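Local structure of probable adhesion protein (Pseudomonas aeruginosa PAO1, 6R3Z) at residues A[185-190]-A[267-272]; A[190-195]-A[218-223]. The protein probably serves as the periplasmic solute-binding protein of a metal transport system, binding ferrous iron and, in this crystal, nickel through a cluster of histidines. All coordinates share one frame; numbering follows the deposited sequence.

Contact 1 of 2, residues A[185-190]-A[267-272]; sequences REFGLE and RNLDTV. With EDO (1,2-ethanediol), chain H.
Phe-187 reaches from segment 185-190 onto the helical segment 267-272, and its ring carries the contact. Val-272 lays CG1 over one ring face, 3.8 Å from the ring centroid and 20° off the normal, which meets the geometry of a CH-pi contact; the methyl is displaced toward the CE2 rim, where CG1 to CE2 of Phe-187 is 3.5 Å. Leu-269, one turn earlier, brings CD2 obliquely to the same ring atom, with CD2 to CE2 of Phe-187 at 3.6 Å. With chi1 at -68° the ring stands anti to the carbonyl carbon of Phe-187, and its far end reaches both aliphatic groups. The turn 185-188 that presents it is type I, closed by Gly-188 N to Arg-185 O at 3.0 Å.

Asp-270 belongs to the solvent side. Its CA-CB bond is directed away from segment 185-190, and O2 and O1 of one ethanediol, probably from the crystallisation liquor, donate to its OD1 and OD2.

The Schellman turn that C-caps helix 181-185 at Gly-188 thus docks on helix 260-277, where Phe-187 also touches Val-273 and Ile-276. Helix 138-160 adds Leu-160 beside Phe-187 and Leu-155 beside Leu-269, while Thr-271 touches Tyr-246 and Leu-248 of strand 244-248.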
ATOM      1  N   ARG A 185       3.229  -7.993   9.823  1.00 23.25           N
ATOM      2  CA  ARG A 185       4.458  -8.802   9.842  1.00 25.38           C
ATOM      3  C   ARG A 185       5.596  -8.005  10.521  1.00 30.17           C
ATOM      4  O   ARG A 185       6.492  -8.601  11.112  1.00 30.36           O
ATOM      5  CB  ARG A 185       4.886  -9.176   8.404  1.00 26.92           C
ATOM      6  CG  ARG A 185       5.919 -10.309   8.352  1.00 42.53           C
ATOM      7  CD  ARG A 185       6.106 -10.815   6.936  1.00 59.04           C
ATOM      8  NE  ARG A 185       6.700 -12.154   6.918  1.00 80.70           N
ATOM      9  CZ  ARG A 185       7.984 -12.403   6.689  1.00101.77           C
ATOM     10  NH1 ARG A 185       8.829 -11.408   6.443  1.00 90.92           N
ATOM     11  NH2 ARG A 185       8.435 -13.650   6.697  1.00 92.41           N
ATOM     12  N   GLU A 186       5.542  -6.663  10.467  1.00 26.54           N
ATOM     13  CA  GLU A 186       6.593  -5.850  11.093  1.00 27.16           C
ATOM     14  C   GLU A 186       6.482  -5.761  12.614  1.00 28.90           C
ATOM     15  O   GLU A 186       7.388  -5.240  13.272  1.00 27.38           O
ATOM     16  CB  GLU A 186       6.661  -4.496  10.447  1.00 28.59           C
ATOM     17  CG  GLU A 186       6.920  -4.690   8.967  1.00 41.19           C
ATOM     18  CD  GLU A 186       7.385  -3.452   8.255  1.00 47.20           C
ATOM     19  OE1 GLU A 186       6.662  -2.436   8.308  1.00 39.95           O
ATOM     20  OE2 GLU A 186       8.476  -3.499   7.646  1.00 38.40           O
ATOM     21  N   PHE A 187       5.406  -6.340  13.164  1.00 24.55           N
ATOM     22  CA  PHE A 187       5.195  -6.485  14.592  1.00 24.79           C
ATOM     23  C   PHE A 187       5.371  -7.962  14.967  1.00 30.10           C
ATOM     24  O   PHE A 187       5.284  -8.307  16.142  1.00 29.78           O
ATOM     25  CB  PHE A 187       3.790  -5.996  14.988  1.00 25.83           C
ATOM     26  CG  PHE A 187       3.597  -4.506  14.842  1.00 26.91           C
ATOM     27  CD1 PHE A 187       3.895  -3.643  15.889  1.00 28.54           C
ATOM     28  CD2 PHE A 187       3.089  -3.968  13.669  1.00 26.89           C
ATOM     29  CE1 PHE A 187       3.699  -2.264  15.756  1.00 28.42           C
ATOM     30  CE2 PHE A 187       2.909  -2.589  13.531  1.00 27.64           C
ATOM     31  CZ  PHE A 187       3.211  -1.744  14.578  1.00 25.99           C
ATOM     32  N   GLY A 188       5.625  -8.811  13.966  1.00 27.67           N
ATOM     33  CA  GLY A 188       5.732 -10.258  14.150  1.00 27.86           C
ATOM     34  C   GLY A 188       4.353 -10.872  14.324  1.00 32.16           C
ATOM     35  O   GLY A 188       4.190 -11.914  14.981  1.00 32.90           O
ATOM     36  N   LEU A 189       3.338 -10.212  13.734  1.00 27.28           N
ATOM     37  CA  LEU A 189       1.949 -10.631  13.843  1.00 26.57           C
ATOM     38  C   LEU A 189       1.392 -11.099  12.514  1.00 28.17           C
ATOM     39  O   LEU A 189       1.907 -10.747  11.453  1.00 26.28           O
ATOM     40  CB  LEU A 189       1.094  -9.491  14.414  1.00 26.74           C
ATOM     41  CG  LEU A 189       1.348  -9.113  15.873  1.00 33.59           C
ATOM     42  CD1 LEU A 189       0.638  -7.823  16.211  1.00 34.21           C
ATOM     43  CD2 LEU A 189       0.875 -10.227  16.819  1.00 39.01           C
ATOM     44  N   GLU A 190       0.331 -11.891  12.590  1.00 25.54           N
ATOM     45  CA  GLU A 190      -0.354 -12.488  11.448  1.00 25.72           C
ATOM     46  C   GLU A 190      -1.838 -12.093  11.479  1.00 28.25           C
ATOM     47  O   GLU A 190      -2.382 -11.808  12.544  1.00 28.08           O
ATOM     48  CB  GLU A 190      -0.280 -14.018  11.579  1.00 28.33           C
ATOM     49  CG  GLU A 190       0.512 -14.722  10.496  1.00 44.14           C
ATOM     50  CD  GLU A 190       0.470 -16.239  10.597  1.00 65.10           C
ATOM     51  OE1 GLU A 190       0.174 -16.762  11.697  1.00 50.25           O
ATOM     52  OE2 GLU A 190       0.730 -16.906   9.570  1.00 65.65           O
ATOM     53  N   ARG A 267       0.441   7.080  10.993  1.00 22.59           N
ATOM     54  CA  ARG A 267      -0.882   6.889  11.591  1.00 22.52           C
ATOM     55  C   ARG A 267      -1.286   5.407  11.637  1.00 24.31           C
ATOM     56  O   ARG A 267      -1.845   4.968  12.651  1.00 23.74           O
ATOM     57  CB  ARG A 267      -1.938   7.775  10.919  1.00 23.46           C
ATOM     58  CG  ARG A 267      -1.687   9.255  11.272  1.00 30.16           C
ATOM     59  CD  ARG A 267      -2.963  10.074  11.240  1.00 37.00           C
ATOM     60  NE  ARG A 267      -3.420  10.316   9.874  1.00 38.88           N
ATOM     61  CZ  ARG A 267      -3.073  11.374   9.146  1.00 55.60           C
ATOM     62  NH1 ARG A 267      -2.242  12.287   9.639  1.00 43.22           N
ATOM     63  NH2 ARG A 267      -3.551  11.525   7.919  1.00 39.75           N
ATOM     64  N   ASN A 268      -0.933   4.633  10.587  1.00 20.91           N
ATOM     65  CA  ASN A 268      -1.211   3.189  10.518  1.00 20.89           C
ATOM     66  C   ASN A 268      -0.478   2.464  11.662  1.00 24.23           C
ATOM     67  O   ASN A 268      -1.096   1.743  12.442  1.00 23.04           O
ATOM     68  CB  ASN A 268      -0.772   2.624   9.175  1.00 21.22           C
ATOM     69  CG  ASN A 268      -1.840   2.796   8.114  1.00 29.84           C
ATOM     70  OD1 ASN A 268      -2.974   3.200   8.407  1.00 23.55           O
ATOM     71  ND2 ASN A 268      -1.495   2.488   6.871  1.00 24.99           N
ATOM     72  N   LEU A 269       0.829   2.693  11.772  1.00 22.06           N
ATOM     73  CA  LEU A 269       1.628   2.090  12.841  1.00 23.80           C
ATOM     74  C   LEU A 269       1.144   2.494  14.246  1.00 25.59           C
ATOM     75  O   LEU A 269       1.123   1.652  15.146  1.00 24.71           O
ATOM     76  CB  LEU A 269       3.120   2.396  12.631  1.00 24.14           C
ATOM     77  CG  LEU A 269       3.784   1.726  11.399  1.00 29.83           C
ATOM     78  CD1 LEU A 269       5.244   2.139  11.267  1.00 30.19           C
ATOM     79  CD2 LEU A 269       3.716   0.205  11.467  1.00 32.68           C
ATOM     80  N   ASP A 270       0.736   3.762  14.430  1.00 23.07           N
ATOM     81  CA  ASP A 270       0.241   4.248  15.728  1.00 23.64           C
ATOM     82  C   ASP A 270      -1.057   3.528  16.110  1.00 25.97           C
ATOM     83  O   ASP A 270      -1.245   3.200  17.274  1.00 22.68           O
ATOM     84  CB  ASP A 270       0.004   5.761  15.708  1.00 25.09           C
ATOM     85  CG  ASP A 270       1.267   6.594  15.699  1.00 34.95           C
ATOM     86  OD1 ASP A 270       2.343   6.055  16.076  1.00 36.43           O
ATOM     87  OD2 ASP A 270       1.186   7.781  15.311  1.00 36.51           O
ATOM     88  N   THR A 271      -1.952   3.288  15.115  1.00 22.17           N
ATOM     89  CA  THR A 271      -3.227   2.604  15.353  1.00 21.37           C
ATOM     90  C   THR A 271      -2.978   1.138  15.744  1.00 22.65           C
ATOM     91  O   THR A 271      -3.586   0.660  16.703  1.00 21.52           O
ATOM     92  CB  THR A 271      -4.158   2.785  14.141  1.00 23.68           C
ATOM     93  OG1 THR A 271      -4.474   4.190  14.020  1.00 23.25           O
ATOM     94  CG2 THR A 271      -5.450   1.959  14.265  1.00 25.05           C
ATOM     95  N   VAL A 272      -2.040   0.454  15.053  1.00 19.56           N
ATOM     96  CA  VAL A 272      -1.694  -0.931  15.401  1.00 19.66           C
ATOM     97  C   VAL A 272      -1.132  -0.961  16.835  1.00 22.48           C
ATOM     98  O   VAL A 272      -1.546  -1.814  17.625  1.00 20.90           O
ATOM     99  CB  VAL A 272      -0.738  -1.592  14.376  1.00 23.22           C
ATOM    100  CG1 VAL A 272      -0.345  -3.004  14.822  1.00 23.82           C
ATOM    101  CG2 VAL A 272      -1.390  -1.633  12.985  1.00 22.55           C
TER
HETATM  102  C1  EDO H 407       4.127   9.585  16.963  1.00 57.76           C
HETATM  103  O1  EDO H 407       2.923   9.016  17.454  1.00 59.41           O
HETATM  104  C2  EDO H 407       5.171   8.466  16.819  1.00 56.21           C
HETATM  105  O2  EDO H 407       4.649   7.431  16.005  1.00 53.95           O

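Contact 2 of 2, residues A[190-195]-A[218-223]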
ATOM      1  N   GLU A 190       0.331 -11.891  12.590  1.00 25.54           N
ATOM      2  CA  GLU A 190      -0.354 -12.488  11.448  1.00 25.72           C
ATOM      3  C   GLU A 190      -1.838 -12.093  11.479  1.00 28.25           C
ATOM      4  O   GLU A 190      -2.382 -11.808  12.544  1.00 28.08           O
ATOM      5  CB  GLU A 190      -0.280 -14.018  11.579  1.00 28.33           C
ATOM      6  CG  GLU A 190       0.512 -14.722  10.496  1.00 44.14           C
ATOM      7  CD  GLU A 190       0.470 -16.239  10.597  1.00 65.10           C
ATOM      8  OE1 GLU A 190       0.174 -16.762  11.697  1.00 50.25           O
ATOM      9  OE2 GLU A 190       0.730 -16.906   9.570  1.00 65.65           O
ATOM     10  N   VAL A 191      -2.481 -12.107  10.313  1.00 23.27           N
ATOM     11  CA  VAL A 191      -3.911 -11.837  10.174  1.00 23.28           C
ATOM     12  C   VAL A 191      -4.626 -13.211  10.198  1.00 26.78           C
ATOM     13  O   VAL A 191      -4.382 -14.063   9.329  1.00 27.83           O
ATOM     14  CB  VAL A 191      -4.246 -11.052   8.874  1.00 25.03           C
ATOM     15  CG1 VAL A 191      -5.758 -10.906   8.699  1.00 24.63           C
ATOM     16  CG2 VAL A 191      -3.577  -9.674   8.871  1.00 24.69           C
ATOM     17  N   THR A 192      -5.511 -13.421  11.181  1.00 22.29           N
ATOM     18  CA  THR A 192      -6.271 -14.673  11.285  1.00 21.02           C
ATOM     19  C   THR A 192      -7.305 -14.771  10.143  1.00 24.99           C
ATOM     20  O   THR A 192      -7.473 -15.839   9.536  1.00 24.09           O
ATOM     21  CB  THR A 192      -6.952 -14.779  12.667  1.00 26.06           C
ATOM     22  OG1 THR A 192      -5.954 -15.073  13.645  1.00 26.42           O
ATOM     23  CG2 THR A 192      -8.023 -15.889  12.733  1.00 25.07           C
ATOM     24  N   ALA A 193      -8.031 -13.664   9.891  1.00 22.41           N
ATOM     25  CA  ALA A 193      -9.088 -13.698   8.889  1.00 23.34           C
ATOM     26  C   ALA A 193      -9.249 -12.370   8.166  1.00 23.92           C
ATOM     27  O   ALA A 193      -9.090 -11.320   8.770  1.00 21.26           O
ATOM     28  CB  ALA A 193     -10.413 -14.087   9.556  1.00 24.84           C
ATOM     29  N   VAL A 194      -9.617 -12.436   6.876  1.00 19.73           N
ATOM     30  CA  VAL A 194      -9.899 -11.271   6.023  1.00 19.34           C
ATOM     31  C   VAL A 194     -11.377 -11.428   5.604  1.00 22.45           C
ATOM     32  O   VAL A 194     -11.777 -12.483   5.088  1.00 21.61           O
ATOM     33  CB  VAL A 194      -8.921 -11.193   4.808  1.00 23.19           C
ATOM     34  CG1 VAL A 194      -9.331 -10.093   3.826  1.00 23.58           C
ATOM     35  CG2 VAL A 194      -7.475 -10.989   5.276  1.00 22.76           C
ATOM     36  N   VAL A 195     -12.190 -10.398   5.876  1.00 20.30           N
ATOM     37  CA  VAL A 195     -13.631 -10.432   5.600  1.00 20.81           C
ATOM     38  C   VAL A 195     -13.925 -10.492   4.094  1.00 23.66           C
ATOM     39  O   VAL A 195     -14.783 -11.284   3.682  1.00 23.44           O
ATOM     40  CB  VAL A 195     -14.397  -9.292   6.326  1.00 24.27           C
ATOM     41  CG1 VAL A 195     -15.911  -9.390   6.090  1.00 24.09           C
ATOM     42  CG2 VAL A 195     -14.071  -9.286   7.822  1.00 23.99           C
ATOM     43  N   LEU A 218     -13.122 -18.306  16.906  1.00 24.24           N
ATOM     44  CA  LEU A 218     -11.666 -18.190  17.078  1.00 25.22           C
ATOM     45  C   LEU A 218     -11.244 -17.130  18.077  1.00 28.58           C
ATOM     46  O   LEU A 218     -10.036 -16.927  18.279  1.00 27.94           O
ATOM     47  CB  LEU A 218     -10.969 -17.978  15.724  1.00 25.19           C
ATOM     48  CG  LEU A 218     -11.263 -19.059  14.667  1.00 30.69           C
ATOM     49  CD1 LEU A 218     -10.533 -18.775  13.382  1.00 31.31           C
ATOM     50  CD2 LEU A 218     -10.930 -20.489  15.192  1.00 32.16           C
ATOM     51  N   ASP A 219     -12.234 -16.472  18.729  1.00 25.49           N
ATOM     52  CA  ASP A 219     -12.000 -15.412  19.712  1.00 25.56           C
ATOM     53  C   ASP A 219     -11.077 -14.304  19.145  1.00 27.43           C
ATOM     54  O   ASP A 219     -10.045 -13.955  19.733  1.00 27.08           O
ATOM     55  CB  ASP A 219     -11.486 -15.997  21.048  1.00 28.01           C
ATOM     56  CG  ASP A 219     -11.560 -15.039  22.236  1.00 42.74           C
ATOM     57  OD1 ASP A 219     -12.356 -14.055  22.174  1.00 41.62           O
ATOM     58  OD2 ASP A 219     -10.835 -15.271  23.228  1.00 53.15           O
ATOM     59  N   VAL A 220     -11.446 -13.771  17.963  1.00 22.40           N
ATOM     60  CA  VAL A 220     -10.683 -12.681  17.339  1.00 21.77           C
ATOM     61  C   VAL A 220     -10.877 -11.455  18.240  1.00 26.23           C
ATOM     62  O   VAL A 220     -11.991 -11.198  18.694  1.00 25.60           O
ATOM     63  CB  VAL A 220     -11.102 -12.449  15.862  1.00 23.81           C
ATOM     64  CG1 VAL A 220     -10.513 -11.150  15.287  1.00 23.53           C
ATOM     65  CG2 VAL A 220     -10.719 -13.641  14.996  1.00 23.10           C
ATOM     66  N   LYS A 221      -9.784 -10.761  18.549  1.00 24.07           N
ATOM     67  CA  LYS A 221      -9.794  -9.634  19.482  1.00 24.31           C
ATOM     68  C   LYS A 221     -10.069  -8.292  18.824  1.00 30.58           C
ATOM     69  O   LYS A 221     -10.768  -7.443  19.398  1.00 31.88           O
ATOM     70  CB  LYS A 221      -8.489  -9.593  20.305  1.00 26.62           C
ATOM     71  CG  LYS A 221      -8.210 -10.858  21.140  1.00 33.39           C
ATOM     72  CD  LYS A 221      -9.231 -11.107  22.263  1.00 40.90           C
ATOM     73  CE  LYS A 221      -9.013 -12.431  22.954  1.00 38.64           C
ATOM     74  NZ  LYS A 221     -10.063 -12.690  23.986  1.00 44.36           N
ATOM     75  N   VAL A 222      -9.455  -8.060  17.655  1.00 25.97           N
ATOM     76  CA  VAL A 222      -9.573  -6.773  16.971  1.00 24.45           C
ATOM     77  C   VAL A 222      -9.860  -6.954  15.489  1.00 27.29           C
ATOM     78  O   VAL A 222      -9.479  -7.970  14.904  1.00 24.86           O
ATOM     79  CB  VAL A 222      -8.329  -5.852  17.192  1.00 27.35           C
ATOM     80  CG1 VAL A 222      -8.004  -5.669  18.678  1.00 26.92           C
ATOM     81  CG2 VAL A 222      -7.103  -6.348  16.429  1.00 27.08           C
ATOM     82  N   ILE A 223     -10.501  -5.940  14.888  1.00 24.12           N
ATOM     83  CA  ILE A 223     -10.732  -5.874  13.455  1.00 23.04           C
ATOM     84  C   ILE A 223     -10.243  -4.500  12.952  1.00 26.27           C
ATOM     85  O   ILE A 223     -10.562  -3.468  13.563  1.00 25.80           O
ATOM     86  CB  ILE A 223     -12.178  -6.239  12.996  1.00 27.59           C
ATOM     87  CG1 ILE A 223     -12.270  -6.335  11.442  1.00 27.79           C
ATOM     88  CG2 ILE A 223     -13.229  -5.272  13.588  1.00 29.43           C
ATOM     89  CD1 ILE A 223     -13.395  -7.261  10.908  1.00 33.54           C
TER
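Thr-192, with chi1 at -74°, holds CG2 anti to the backbone N, which carries this methyl to Leu-218 and Val-220 and leaves OG1 beside the N. The extended chain of Ile-223 (chi1 -172°) sends CD1 out to meet CG2 of Val-195.

The evidence is a set of moderate separations in two patches. In one, Thr-192 CG2 lies 3.9 Å from Leu-218 CD1, the two side chains crossing at a slant, and 4.2 Å from Val-220 CG2, where they run past one another in opposite senses. In the other, Val-195 CG2 and Ile-223 CD1 are 3.8 Å apart, and the side chains cross at nearly a right angle. Strand 193-194, helix 205-217 and strand 220-226 form a beta-alpha-beta crossover in the parallel sheet, with strand 172-175 between its two strands and bonded through its backbone to both segments. Helix 205-217 packs over the sheet, Leu-208 and Thr-211 touching Val-195 and Leu-215 touching Val-220.

Thr-192 OG1 is hydrogen-bonded to Arg-172 NH1, and Lys-221 NZ forms a salt bridge within its segment to Asp-219 OD2, met from above the carboxylate plane. Every contact across the segments joins carbon atoms. Cohesion is consistent with dispersion, plus burial for Val-195, Ile-223 and Val-220, while Leu-218 lies on the solvent side; backbone bonding to strand 172-175 probably sets the strand spacing.

In the fold
Contacts 1 and 2 have centres 14 Å apart on the same side of the chain's centre, and they share Glu-190. Along the chain, helix 181-185 leads into the turn of contact 1, strand 193-194 and helix 205-217 follow, and strand 220-226 completes contact 2 before helix 260-277 returns; contact 2 is thus nested inside the chain loop that contact 1 closes. Contact 1 packs the turn against helix 260-277, and contact 2 relates an edge strand to an inner strand of the second parallel sheet, order 2-1-3-4. That sheet leads to metal ligands such as His-177, about 8 Å from the Val-195 side chain, so both contacts probably contribute to the framework of this half of the metal site.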